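Local coordinates for sugar-phosphate aldolase (Thermotoga maritima, PDB 1PVT), which belongs to the class II aldolase and adducin family and has the alpha/beta fold of AraD-like proteins, at residues I10-V13 / A14-A18. Residues are numbered along the deposited sequence; the frame is centred on the assembly and turned at random.
Sequences IQKV and AYWLA
Four successive i to i+4 backbone hydrogen bonds join I10-V13 to the next turn, A14-A18. The N-H of A14 reaches I10 O at 2.9 Å, and Y15 N reaches Q11 O at 3.0 Å. W16 N bonds to K12 O at 3.1 Å, while L17 N closes the series on V13 O at 2.9 Å. Each of the four carbonyls thus has its amide partner one turn on. This is the regular alpha-helical pattern within helix 2-19, which lies against the mixed beta-sheet of the AraD-like fold. Its inner side carries V13 and L17, which lie flank to flank one turn apart, with V13 CG1 3.8 Å from L17 CD2; I30 of strand 28-34 and Y207 of helix 203-224 pack on both. K12 and W16 run alongside each other on an exposed side. With CG anti to the backbone N (chi1 177°) and a bend at the last torsion, K12 brings NZ to 3.4 Å from W16 NE1. Both atoms are donors, so they do not bond to each other. The indole turns its CD1 edge to K12 O, 3.3 Å away, while Y15 CD2 lies over one indole face, nearer its border than its centre. Y15 also meets Y73 edge-to-face, and Q11 donates from NE2 to V72 O.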
# COMPACT_ATOMS: atom_id res chain seq x y z
N ILE A 10 -9.25 -6.36 -6.11
CA ILE A 10 -9.01 -5.57 -4.92
C ILE A 10 -9.83 -6.12 -3.77
O ILE A 10 -9.32 -6.30 -2.66
CB ILE A 10 -9.40 -4.10 -5.15
CG1 ILE A 10 -8.33 -3.43 -6.01
CG2 ILE A 10 -9.63 -3.39 -3.79
CD1 ILE A 10 -8.53 -1.92 -6.20
N GLN A 11 -11.11 -6.39 -4.02
CA GLN A 11 -11.99 -6.92 -2.99
C GLN A 11 -11.48 -8.23 -2.44
O GLN A 11 -11.51 -8.46 -1.23
CB GLN A 11 -13.39 -7.10 -3.56
CG GLN A 11 -14.09 -5.79 -3.79
CD GLN A 11 -15.53 -5.99 -4.19
OE1 GLN A 11 -15.82 -6.50 -5.28
NE2 GLN A 11 -16.45 -5.59 -3.32
N LYS A 12 -11.00 -9.10 -3.33
CA LYS A 12 -10.46 -10.38 -2.91
C LYS A 12 -9.30 -10.16 -1.93
O LYS A 12 -9.22 -10.82 -0.90
CB LYS A 12 -10.00 -11.18 -4.13
CG LYS A 12 -9.34 -12.51 -3.79
CD LYS A 12 -9.10 -13.36 -5.04
CE LYS A 12 -8.28 -14.62 -4.71
NZ LYS A 12 -8.94 -15.51 -3.70
N VAL A 13 -8.42 -9.22 -2.25
CA VAL A 13 -7.28 -8.91 -1.37
C VAL A 13 -7.74 -8.34 -0.02
O VAL A 13 -7.17 -8.66 1.02
CB VAL A 13 -6.30 -7.90 -2.06
CG1 VAL A 13 -5.36 -7.26 -1.02
CG2 VAL A 13 -5.50 -8.62 -3.15
N ALA A 14 -8.78 -7.51 -0.05
CA ALA A 14 -9.32 -6.93 1.16
C ALA A 14 -9.76 -8.05 2.06
O ALA A 14 -9.53 -8.01 3.26
CB ALA A 14 -10.50 -6.07 0.84
N TYR A 15 -10.39 -9.05 1.47
CA TYR A 15 -10.87 -10.20 2.23
C TYR A 15 -9.74 -10.93 2.92
O TYR A 15 -9.74 -11.09 4.14
CB TYR A 15 -11.59 -11.19 1.34
CG TYR A 15 -12.00 -12.42 2.09
CD1 TYR A 15 -13.03 -12.37 3.02
CD2 TYR A 15 -11.32 -13.63 1.91
CE1 TYR A 15 -13.37 -13.48 3.77
CE2 TYR A 15 -11.65 -14.76 2.66
CZ TYR A 15 -12.68 -14.67 3.59
OH TYR A 15 -13.02 -15.77 4.37
N TRP A 16 -8.77 -11.38 2.14
CA TRP A 16 -7.65 -12.10 2.72
C TRP A 16 -6.92 -11.32 3.78
O TRP A 16 -6.42 -11.87 4.76
CB TRP A 16 -6.71 -12.54 1.61
CG TRP A 16 -7.27 -13.74 0.98
CD1 TRP A 16 -8.05 -13.80 -0.14
CD2 TRP A 16 -7.27 -15.05 1.55
NE1 TRP A 16 -8.53 -15.08 -0.31
CE2 TRP A 16 -8.07 -15.86 0.72
CE3 TRP A 16 -6.66 -15.61 2.68
CZ2 TRP A 16 -8.29 -17.22 0.99
CZ3 TRP A 16 -6.87 -16.95 2.95
CH2 TRP A 16 -7.68 -17.75 2.10
N LEU A 17 -6.87 -10.01 3.59
CA LEU A 17 -6.22 -9.09 4.52
C LEU A 17 -6.94 -9.17 5.88
O LEU A 17 -6.29 -9.27 6.94
CB LEU A 17 -6.33 -7.67 3.94
CG LEU A 17 -5.13 -6.75 3.74
CD1 LEU A 17 -3.87 -7.53 3.57
CD2 LEU A 17 -5.38 -5.87 2.52
N ALA A 18 -8.27 -9.13 5.85
CA ALA A 18 -9.09 -9.18 7.06
C ALA A 18 -9.10 -10.56 7.71
O ALA A 18 -8.92 -10.68 8.92
CB ALA A 18 -10.51 -8.76 6.73